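Long-range contacts in separin (Saccharomyces cerevisiae, PDB 5U1T), which cleaves the MCD1/SCC1 subunit of cohesin at the onset of anaphase, so that chromosomes can segregate, and is held inactive by securin for most of the cell cycle: residues 741-746 against 760-765; 732-737 against 782-787; 1029-1034 against 1109-1114; 615-620 against 828-833. All coordinates share one frame; numbering follows the deposited sequence.

Interaction 1. Residues 741-746 against 760-765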
# COMPACT_ATOMS: atom_id res chain seq x y z
N LYS A 741 -2.18 -6.74 2.07
CA LYS A 741 -0.98 -7.19 1.39
C LYS A 741 -0.92 -8.71 1.30
O LYS A 741 -0.43 -9.25 0.32
CB LYS A 741 0.26 -6.64 2.10
CG LYS A 741 1.50 -6.56 1.25
CD LYS A 741 2.69 -6.21 2.10
CE LYS A 741 3.97 -6.26 1.31
NZ LYS A 741 5.14 -6.15 2.20
N ILE A 742 -1.40 -9.41 2.32
CA ILE A 742 -1.38 -10.87 2.29
C ILE A 742 -2.28 -11.37 1.18
O ILE A 742 -1.85 -12.17 0.35
CB ILE A 742 -1.82 -11.48 3.63
CG1 ILE A 742 -0.75 -11.26 4.70
CG2 ILE A 742 -2.03 -12.96 3.46
CD1 ILE A 742 -1.16 -11.72 6.09
N PHE A 743 -3.51 -10.87 1.13
CA PHE A 743 -4.47 -11.26 0.09
C PHE A 743 -4.06 -10.86 -1.33
O PHE A 743 -4.40 -11.54 -2.28
CB PHE A 743 -5.86 -10.67 0.40
CG PHE A 743 -6.58 -11.39 1.50
CD1 PHE A 743 -6.67 -12.77 1.51
CD2 PHE A 743 -7.15 -10.68 2.54
CE1 PHE A 743 -7.32 -13.44 2.54
CE2 PHE A 743 -7.80 -11.34 3.59
CZ PHE A 743 -7.89 -12.72 3.58
N ASN A 744 -3.33 -9.76 -1.46
CA ASN A 744 -2.82 -9.32 -2.74
C ASN A 744 -1.77 -10.27 -3.30
O ASN A 744 -1.77 -10.58 -4.49
CB ASN A 744 -2.23 -7.91 -2.63
CG ASN A 744 -3.16 -6.85 -3.18
OD1 ASN A 744 -4.16 -7.14 -3.83
ND2 ASN A 744 -2.83 -5.59 -2.92
N GLU A 745 -0.86 -10.74 -2.45
CA GLU A 745 0.17 -11.64 -2.92
C GLU A 745 -0.37 -13.04 -3.08
O GLU A 745 0.11 -13.82 -3.91
CB GLU A 745 1.37 -11.63 -1.98
CG GLU A 745 2.27 -10.46 -2.26
CD GLU A 745 3.27 -10.76 -3.34
OE1 GLU A 745 3.42 -9.95 -4.28
OE2 GLU A 745 3.94 -11.80 -3.24
N SER A 746 -1.38 -13.36 -2.28
CA SER A 746 -2.02 -14.65 -2.38
C SER A 746 -2.74 -14.81 -3.72
O SER A 746 -2.80 -15.90 -4.28
CB SER A 746 -2.99 -14.85 -1.23
OG SER A 746 -3.39 -16.20 -1.20
N VAL A 760 -9.11 -14.66 -7.98
CA VAL A 760 -10.08 -13.58 -8.15
C VAL A 760 -10.69 -13.23 -6.80
O VAL A 760 -10.84 -12.06 -6.48
CB VAL A 760 -11.21 -13.95 -9.15
CG1 VAL A 760 -12.34 -12.93 -9.08
CG2 VAL A 760 -10.66 -14.02 -10.55
N ILE A 761 -11.03 -14.25 -6.02
CA ILE A 761 -11.66 -14.04 -4.72
C ILE A 761 -10.72 -13.29 -3.76
O ILE A 761 -11.14 -12.34 -3.11
CB ILE A 761 -12.09 -15.35 -4.08
CG1 ILE A 761 -13.14 -16.01 -4.97
CG2 ILE A 761 -12.62 -15.12 -2.68
CD1 ILE A 761 -13.69 -17.31 -4.43
N ASP A 762 -9.46 -13.73 -3.71
CA ASP A 762 -8.45 -13.08 -2.88
C ASP A 762 -8.39 -11.59 -3.17
O ASP A 762 -8.64 -10.76 -2.29
CB ASP A 762 -7.08 -13.71 -3.10
CG ASP A 762 -6.95 -15.05 -2.42
OD1 ASP A 762 -7.85 -15.43 -1.64
OD2 ASP A 762 -5.92 -15.73 -2.65
N CYS A 763 -8.04 -11.27 -4.42
CA CYS A 763 -8.07 -9.92 -4.95
C CYS A 763 -9.25 -9.08 -4.48
O CYS A 763 -9.10 -7.90 -4.19
CB CYS A 763 -8.09 -9.96 -6.47
SG CYS A 763 -6.54 -9.57 -7.22
N ARG A 764 -10.42 -9.70 -4.43
CA ARG A 764 -11.63 -8.97 -4.08
C ARG A 764 -11.72 -8.72 -2.57
O ARG A 764 -12.29 -7.73 -2.14
CB ARG A 764 -12.87 -9.72 -4.58
CG ARG A 764 -12.93 -9.85 -6.12
CD ARG A 764 -13.44 -8.59 -6.80
NE ARG A 764 -14.71 -8.19 -6.20
CZ ARG A 764 -14.83 -7.22 -5.31
NH1 ARG A 764 -16.03 -6.95 -4.79
NH2 ARG A 764 -13.76 -6.52 -4.92
N LYS A 765 -11.16 -9.63 -1.78
CA LYS A 765 -11.05 -9.40 -0.35
C LYS A 765 -10.12 -8.22 -0.09
O LYS A 765 -10.39 -7.37 0.75
CB LYS A 765 -10.52 -10.64 0.36
CG LYS A 765 -11.43 -11.82 0.31
CD LYS A 765 -10.76 -12.99 0.99
CE LYS A 765 -11.59 -14.24 0.85
NZ LYS A 765 -10.88 -15.43 1.37
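F743 and D762 mark the closest pass of segments 741-746 and 760-765, their CA atoms 5.3 Å apart. The two helical segments run nearly antiparallel, with 157° between their directions and 7.8 Å between their axes. They belong to consecutive helices, 729-752 and 756-775, joined by a short turn into a helical hairpin. At this separation the backbone itself takes part: the carbonyl O of F743 lies 3.5 Å from D762 CB.

S746 OG donates a hydrogen bond of 3.0 Å to D762 OD2, reaching it from above the carboxylate plane, 45° out of it. With OG anti to the backbone N (chi1 -169°), the serine hydroxyl is carried to the aspartate, and a short side chain suffices where the helices lie so close. N750 ND2 adds a weak hydrogen bond to the same oxygen. An alanine at D762 would keep CB beside the F743 carbonyl but would probably leave the buried S746 hydroxyl without this acceptor.

One turn further along, the extended chain of K765 runs obliquely over the F743 ring. Its CD stands over one face, 4.0 Å from the ring centroid, a CH-pi contact offset toward the rim near CE1. A lysine suits this partly exposed place because its methylenes can cover an aromatic ring.

A766 and L769 of helix 756-775 also touch F743. Helix 782-805 meets the hairpin where N744 ND2 bonds to the S791 carbonyl, while helix 700-714 packs F703 against S746.

Interaction 2. Residues 732-737 against 782-787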
# COMPACT_ATOMS: atom_id res chain seq x y z
N TYR A 732 -4.04 -0.10 14.08
CA TYR A 732 -5.16 -0.87 13.56
C TYR A 732 -5.19 -0.72 12.04
O TYR A 732 -5.40 -1.70 11.34
CB TYR A 732 -6.48 -0.43 14.19
CG TYR A 732 -7.69 -1.10 13.58
CD1 TYR A 732 -7.70 -2.46 13.28
CD2 TYR A 732 -8.85 -0.36 13.32
CE1 TYR A 732 -8.81 -3.07 12.72
CE2 TYR A 732 -9.97 -0.96 12.77
CZ TYR A 732 -9.95 -2.31 12.47
OH TYR A 732 -11.06 -2.89 11.91
N ILE A 733 -4.95 0.50 11.55
CA ILE A 733 -4.84 0.75 10.12
C ILE A 733 -3.72 -0.12 9.53
O ILE A 733 -3.87 -0.70 8.45
CB ILE A 733 -4.56 2.24 9.83
CG1 ILE A 733 -5.74 3.11 10.24
CG2 ILE A 733 -4.24 2.46 8.37
CD1 ILE A 733 -6.95 2.93 9.39
N LYS A 734 -2.61 -0.22 10.27
CA LYS A 734 -1.46 -0.98 9.81
C LYS A 734 -1.74 -2.49 9.76
O LYS A 734 -1.23 -3.18 8.89
CB LYS A 734 -0.25 -0.69 10.70
CG LYS A 734 0.50 0.59 10.31
CD LYS A 734 1.53 0.99 11.37
CE LYS A 734 2.35 2.20 10.93
NZ LYS A 734 3.61 2.39 11.74
N VAL A 735 -2.56 -2.98 10.69
CA VAL A 735 -3.01 -4.37 10.68
C VAL A 735 -3.84 -4.68 9.42
O VAL A 735 -3.60 -5.67 8.73
CB VAL A 735 -3.84 -4.71 11.96
CG1 VAL A 735 -4.71 -5.93 11.77
CG2 VAL A 735 -2.93 -4.90 13.17
N ILE A 736 -4.80 -3.82 9.11
CA ILE A 736 -5.64 -4.01 7.95
C ILE A 736 -4.77 -4.00 6.70
O ILE A 736 -4.95 -4.83 5.82
CB ILE A 736 -6.73 -2.93 7.84
CG1 ILE A 736 -7.63 -2.95 9.08
CG2 ILE A 736 -7.59 -3.17 6.62
CD1 ILE A 736 -8.75 -1.91 9.03
N LEU A 737 -3.83 -3.07 6.64
CA LEU A 737 -2.90 -3.01 5.51
C LEU A 737 -2.08 -4.30 5.37
O LEU A 737 -1.78 -4.72 4.26
CB LEU A 737 -1.95 -1.82 5.65
CG LEU A 737 -2.57 -0.43 5.48
CD1 LEU A 737 -1.55 0.64 5.86
CD2 LEU A 737 -3.09 -0.21 4.08
N GLN A 782 0.71 9.66 6.36
CA GLN A 782 1.47 9.58 5.13
C GLN A 782 1.97 8.18 4.82
O GLN A 782 1.74 7.69 3.72
CB GLN A 782 2.66 10.53 5.17
CG GLN A 782 3.65 10.34 4.02
CD GLN A 782 3.16 10.90 2.69
OE1 GLN A 782 1.95 10.97 2.43
NE2 GLN A 782 4.09 11.31 1.84
N GLY A 783 2.64 7.54 5.78
CA GLY A 783 3.17 6.19 5.58
C GLY A 783 2.10 5.16 5.21
O GLY A 783 2.29 4.32 4.32
N SER A 784 0.97 5.22 5.88
CA SER A 784 -0.13 4.33 5.58
C SER A 784 -0.84 4.71 4.28
O SER A 784 -1.38 3.86 3.60
CB SER A 784 -1.11 4.31 6.74
OG SER A 784 -0.69 3.35 7.68
N ARG A 785 -0.85 5.99 3.92
CA ARG A 785 -1.52 6.40 2.70
C ARG A 785 -0.76 5.86 1.50
O ARG A 785 -1.35 5.41 0.52
CB ARG A 785 -1.65 7.93 2.62
CG ARG A 785 -2.42 8.40 1.42
CD ARG A 785 -2.49 9.88 1.37
NE ARG A 785 -1.19 10.51 1.27
CZ ARG A 785 -0.66 10.94 0.13
NH1 ARG A 785 0.54 11.51 0.14
NH2 ARG A 785 -1.31 10.82 -1.01
N LEU A 786 0.57 5.88 1.59
CA LEU A 786 1.41 5.39 0.52
C LEU A 786 1.30 3.88 0.45
O LEU A 786 1.28 3.32 -0.63
CB LEU A 786 2.87 5.82 0.73
CG LEU A 786 3.17 7.31 0.80
CD1 LEU A 786 4.64 7.56 1.13
CD2 LEU A 786 2.77 8.04 -0.48
N ALA A 787 1.22 3.24 1.61
CA ALA A 787 1.08 1.78 1.67
C ALA A 787 -0.15 1.36 0.89
O ALA A 787 -0.10 0.45 0.06
CB ALA A 787 0.98 1.31 3.10
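S784 OG is a polar atom met, from the side of segment 732-737, by three aliphatic carbons. L737 CD1 comes within 3.4 Å of this oxygen, I733 CG2 within 3.7 Å, and K734 CG stands a little farther off at 4.0 Å. All three contacts are van der Waals rather than hydrogen bonds.

L737 does most of the bridging. Its CD1 is anti to CA (chi2 171°), which places this methyl where it also meets A787 CB, 3.8 Å away. S784 and A787 stand one turn apart on their helix, so the single leucine branch touches both. The segments run in nearly the same direction, 17° apart, but their axes are 10.6 Å from each other. With S784 and A787 so short, it is L737 whose longer side chain spans much of that distance.

The charged groups find partners outside the contact. K734 spends only its methylene here and forms a salt bridge to E681 through NZ. R785, turned away from the contact, donates from NH1 to Q782 OE1 within its own helix, a 2.7 Å bond lying on a lone pair of that oxygen, and its NH2 bonds to the backbone of another protein chain.

With a serine hydroxyl meeting only alkyl carbon across the contact, the two segments are held by van der Waals packing, without polar pairing to fix their register.

Interaction 3. Residues 1029-1034 against 1109-1114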
# COMPACT_ATOMS: atom_id res chain seq x y z
N LEU A 1029 4.94 -28.89 -22.55
CA LEU A 1029 4.57 -27.79 -21.68
C LEU A 1029 3.21 -27.95 -20.99
O LEU A 1029 2.27 -28.52 -21.53
CB LEU A 1029 4.65 -26.47 -22.44
CG LEU A 1029 4.22 -26.27 -23.87
CD1 LEU A 1029 2.74 -26.34 -23.93
CD2 LEU A 1029 4.71 -24.91 -24.31
N LYS A 1030 3.15 -27.44 -19.76
CA LYS A 1030 1.98 -27.55 -18.90
C LYS A 1030 0.96 -26.50 -19.27
O LYS A 1030 1.22 -25.31 -19.15
CB LYS A 1030 2.37 -27.39 -17.44
CG LYS A 1030 3.37 -28.42 -16.94
CD LYS A 1030 2.83 -29.82 -17.10
CE LYS A 1030 3.59 -30.79 -16.19
NZ LYS A 1030 3.04 -32.19 -16.22
N LEU A 1031 -0.21 -26.95 -19.72
CA LEU A 1031 -1.18 -26.04 -20.30
C LEU A 1031 -1.75 -25.09 -19.26
O LEU A 1031 -1.98 -23.93 -19.56
CB LEU A 1031 -2.31 -26.82 -20.99
CG LEU A 1031 -1.88 -27.73 -22.15
CD1 LEU A 1031 -3.07 -28.40 -22.78
CD2 LEU A 1031 -1.05 -26.99 -23.20
N ASP A 1032 -1.94 -25.58 -18.04
CA ASP A 1032 -2.45 -24.74 -16.93
C ASP A 1032 -1.61 -23.49 -16.65
O ASP A 1032 -2.07 -22.57 -15.95
CB ASP A 1032 -2.55 -25.55 -15.65
CG ASP A 1032 -1.37 -26.48 -15.48
OD1 ASP A 1032 -1.33 -27.49 -16.23
OD2 ASP A 1032 -0.50 -26.19 -14.61
N THR A 1033 -0.40 -23.44 -17.18
CA THR A 1033 0.41 -22.24 -17.05
C THR A 1033 0.17 -21.23 -18.19
O THR A 1033 0.85 -20.20 -18.25
CB THR A 1033 1.90 -22.59 -17.00
OG1 THR A 1033 2.34 -22.91 -18.31
CG2 THR A 1033 2.14 -23.78 -16.10
N LEU A 1034 -0.80 -21.50 -19.06
CA LEU A 1034 -1.03 -20.63 -20.22
C LEU A 1034 -2.23 -19.71 -20.11
O LEU A 1034 -3.26 -20.08 -19.58
CB LEU A 1034 -1.17 -21.47 -21.48
CG LEU A 1034 0.00 -22.40 -21.77
CD1 LEU A 1034 -0.26 -23.29 -22.99
CD2 LEU A 1034 1.20 -21.53 -21.98
N ILE A 1109 -11.88 -24.67 -10.59
CA ILE A 1109 -11.62 -25.42 -11.83
C ILE A 1109 -10.17 -25.34 -12.26
O ILE A 1109 -9.41 -24.54 -11.73
CB ILE A 1109 -12.49 -24.86 -12.98
CG1 ILE A 1109 -11.81 -23.67 -13.63
CG2 ILE A 1109 -13.85 -24.42 -12.48
CD1 ILE A 1109 -11.45 -23.91 -15.05
N SER A 1110 -9.78 -26.17 -13.23
CA SER A 1110 -8.51 -25.99 -13.95
C SER A 1110 -8.39 -26.88 -15.21
O SER A 1110 -9.09 -27.91 -15.33
CB SER A 1110 -7.30 -26.26 -13.04
OG SER A 1110 -6.11 -25.84 -13.67
N THR A 1111 -7.47 -26.48 -16.10
CA THR A 1111 -7.22 -27.10 -17.41
C THR A 1111 -7.11 -28.63 -17.36
O THR A 1111 -7.40 -29.33 -18.33
CB THR A 1111 -5.94 -26.49 -18.04
OG1 THR A 1111 -6.29 -25.36 -18.83
CG2 THR A 1111 -5.19 -27.50 -18.92
N ILE A 1112 -6.74 -29.14 -16.20
CA ILE A 1112 -6.60 -30.57 -16.00
C ILE A 1112 -7.94 -31.31 -16.14
O ILE A 1112 -8.12 -32.13 -17.06
CB ILE A 1112 -5.97 -30.86 -14.63
CG1 ILE A 1112 -4.77 -29.91 -14.40
CG2 ILE A 1112 -5.60 -32.34 -14.50
CD1 ILE A 1112 -3.76 -29.84 -15.59
N THR A 1113 -8.88 -31.03 -15.25
CA THR A 1113 -10.20 -31.65 -15.35
C THR A 1113 -10.87 -31.22 -16.64
O THR A 1113 -11.58 -32.01 -17.26
CB THR A 1113 -11.13 -31.31 -14.14
OG1 THR A 1113 -12.49 -31.71 -14.43
CG2 THR A 1113 -11.06 -29.78 -13.75
N GLU A 1114 -10.61 -29.98 -17.06
CA GLU A 1114 -11.19 -29.49 -18.32
C GLU A 1114 -10.68 -30.22 -19.55
O GLU A 1114 -11.35 -30.30 -20.57
CB GLU A 1114 -10.94 -27.99 -18.48
CG GLU A 1114 -11.91 -27.16 -17.70
CD GLU A 1114 -13.20 -27.90 -17.37
OE1 GLU A 1114 -14.05 -28.08 -18.28
OE2 GLU A 1114 -13.38 -28.30 -16.19
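L1031 and D1032 sit on a 3-10 turn that links helix 1012-1028 to helix 1036-1054, and the turn rests against the first turn of helix 1111-1127. The nearest CA atoms are those of D1032 and T1111, 5.3 Å apart.

The fuller part of the packing centres on T1111, which meets two residues at once. Its methyl CG2 lies 3.6 Å from L1031 CB and 3.9 Å from the backbone N of D1032. A beta-branched threonine suits this place because it offers a methyl directly beside the main chain, short enough for two backbones that approach so nearly. M1079 of helix 1075-1088 also touches T1111, while L1039 touches L1031.

Toward solvent the contact thins to a single methyl. The exposed I1112 extends only its CD1 to D1032, where it meets OD1 at 3.4 Å. This oxygen-to-methyl contact brings no polar bond. A chi1 of 40° sets D1032 CG between the backbone N and the carbonyl carbon. The main chain of D1032 is held separately, its O accepting from R805 NH2.

Within the turn, K1030 O accepts twice from T1033: from N at 3.2 Å, and from OG1 at 2.8 Å with a C=O...OG1 angle of 163°.

Interaction 4. Residues 615-620 against 828-833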
# COMPACT_ATOMS: atom_id res chain seq x y z
N LEU A 615 11.60 6.34 -0.06
CA LEU A 615 12.51 5.77 -1.03
C LEU A 615 11.88 4.52 -1.66
O LEU A 615 11.80 4.36 -2.88
CB LEU A 615 13.85 5.40 -0.38
CG LEU A 615 14.85 6.52 -0.07
CD1 LEU A 615 16.06 5.91 0.59
CD2 LEU A 615 15.26 7.30 -1.31
N ASN A 616 11.42 3.63 -0.79
CA ASN A 616 10.78 2.40 -1.19
C ASN A 616 9.53 2.60 -2.05
O ASN A 616 9.33 1.91 -3.04
CB ASN A 616 10.43 1.62 0.06
CG ASN A 616 9.55 0.45 -0.23
OD1 ASN A 616 8.35 0.61 -0.48
ND2 ASN A 616 10.13 -0.73 -0.16
N PHE A 617 8.69 3.55 -1.68
CA PHE A 617 7.49 3.82 -2.44
C PHE A 617 7.82 4.40 -3.81
O PHE A 617 7.02 4.30 -4.74
CB PHE A 617 6.60 4.76 -1.62
CG PHE A 617 5.42 5.34 -2.37
CD1 PHE A 617 5.54 6.54 -3.06
CD2 PHE A 617 4.19 4.73 -2.30
CE1 PHE A 617 4.45 7.10 -3.71
CE2 PHE A 617 3.10 5.28 -2.95
CZ PHE A 617 3.24 6.47 -3.67
N ASN A 618 9.00 4.99 -3.96
CA ASN A 618 9.41 5.54 -5.26
C ASN A 618 10.42 4.64 -5.96
O ASN A 618 10.96 5.01 -7.01
CB ASN A 618 9.99 6.94 -5.11
CG ASN A 618 8.91 7.98 -4.97
OD1 ASN A 618 8.80 8.66 -3.94
ND2 ASN A 618 8.08 8.12 -6.00
N ASN A 619 10.64 3.47 -5.38
CA ASN A 619 11.53 2.45 -5.93
C ASN A 619 12.94 3.02 -6.14
O ASN A 619 13.53 2.87 -7.19
CB ASN A 619 10.96 1.88 -7.24
CG ASN A 619 9.46 1.50 -7.14
OD1 ASN A 619 9.09 0.53 -6.47
ND2 ASN A 619 8.61 2.27 -7.83
N PHE A 620 13.48 3.69 -5.13
CA PHE A 620 14.84 4.19 -5.21
C PHE A 620 15.73 3.11 -4.63
O PHE A 620 16.56 3.38 -3.76
CB PHE A 620 15.02 5.49 -4.43
CG PHE A 620 14.55 6.72 -5.14
CD1 PHE A 620 13.50 6.68 -6.05
CD2 PHE A 620 15.14 7.95 -4.89
CE1 PHE A 620 13.07 7.84 -6.69
CE2 PHE A 620 14.71 9.10 -5.53
CZ PHE A 620 13.67 9.05 -6.43
N GLU A 828 0.18 11.25 -6.96
CA GLU A 828 1.52 10.66 -6.77
C GLU A 828 2.08 10.17 -8.09
O GLU A 828 1.59 9.24 -8.66
CB GLU A 828 1.51 9.57 -5.72
CG GLU A 828 0.99 9.99 -4.37
CD GLU A 828 1.78 11.10 -3.73
OE1 GLU A 828 3.00 11.03 -3.73
OE2 GLU A 828 1.17 12.04 -3.23
N PRO A 829 3.17 10.76 -8.53
CA PRO A 829 3.73 10.49 -9.86
C PRO A 829 4.11 9.03 -10.11
O PRO A 829 3.85 8.50 -11.18
CB PRO A 829 4.96 11.39 -9.91
CG PRO A 829 4.59 12.53 -9.04
CD PRO A 829 3.84 11.90 -7.88
N ILE A 830 4.70 8.36 -9.13
CA ILE A 830 5.06 6.97 -9.33
C ILE A 830 3.85 6.09 -9.48
O ILE A 830 3.91 5.07 -10.10
CB ILE A 830 5.91 6.44 -8.19
CG1 ILE A 830 6.42 5.06 -8.51
CG2 ILE A 830 5.10 6.36 -6.93
CD1 ILE A 830 7.50 5.06 -9.54
N ILE A 831 2.75 6.49 -8.89
CA ILE A 831 1.54 5.70 -9.02
C ILE A 831 0.84 6.02 -10.33
O ILE A 831 0.42 5.13 -11.05
CB ILE A 831 0.58 5.93 -7.85
CG1 ILE A 831 1.25 5.57 -6.53
CG2 ILE A 831 -0.66 5.07 -8.03
CD1 ILE A 831 1.58 4.09 -6.37
N VAL A 832 0.75 7.30 -10.65
CA VAL A 832 0.17 7.74 -11.90
C VAL A 832 0.95 7.15 -13.08
O VAL A 832 0.34 6.62 -14.02
CB VAL A 832 0.14 9.28 -11.98
CG1 VAL A 832 -0.27 9.75 -13.36
CG2 VAL A 832 -0.81 9.82 -10.94
N TYR A 833 2.28 7.21 -13.03
CA TYR A 833 3.07 6.63 -14.11
C TYR A 833 2.80 5.13 -14.26
O TYR A 833 2.44 4.68 -15.34
CB TYR A 833 4.57 6.83 -13.92
CG TYR A 833 5.30 6.09 -15.02
CD1 TYR A 833 5.18 6.51 -16.34
CD2 TYR A 833 6.03 4.92 -14.76
CE1 TYR A 833 5.77 5.82 -17.37
CE2 TYR A 833 6.63 4.23 -15.79
CZ TYR A 833 6.50 4.68 -17.09
OH TYR A 833 7.09 4.01 -18.14
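N618 and I830 bring the two backbones nearest, with CA atoms 6.1 Å apart, where the C-terminal end of helix 602-617 meets the N-terminal end of helix 829-845. A Schellman motif closes the first helix: F620 N bonds to L615 O at 2.9 Å and N619 N to N616 O, with N619 taking the positive phi (57°) that an asparagine tolerates well.

F617 carries most of the packing. Its CG is anti to the backbone N (chi1 170°), and the ring packs against the side chains at the start of the opposing helix. CE1 comes 3.4 Å from I830 CG2, the two side chains running past each other in opposite senses. The side chains of I831 and F617 cross at about a right angle, and I831 CG1 lies 3.6 Å from F617 CZ. At the ring edge, near its plane, lies E828 CB, 4.1 Å from CZ. An alanine in place of F617 would probably leave I830 CG2 and I831 CG1 beside a gap in this buried site.

The other branch of I830 turns to the Schellman loop, where CD1 touches N619 ND2 at 3.5 Å. K790 of helix 782-805 reaches both F617 and N619, and D871 touches N619 and I830.

Ring and branched aliphatic chains thus hold the helix ends together by dispersion, while the main-chain bonds described lie within each segment, E828 O for example accepting from both I831 N and V832 N.

In the fold
Interactions 1 and 2 share helix 729-752: it pairs nearly antiparallel with helix 756-775 in the first and nearly parallel with helix 782-805 in the second; the centres of the two contacts are about 16 Å apart. Along the chain, interaction 1 is nested within the loop closed by interaction 2, and both within that of interaction 4. Interactions 2 and 4 touch directly: L786 CB packs 3.5 Å from F617 CD2, and R785 NH1 forms a long, weak ion pair with E828 OE2. Interaction 3 follows later in the sequence, its centre about 22 Å from that of interaction 1. All four lie away from C1497, the probable catalytic cysteine.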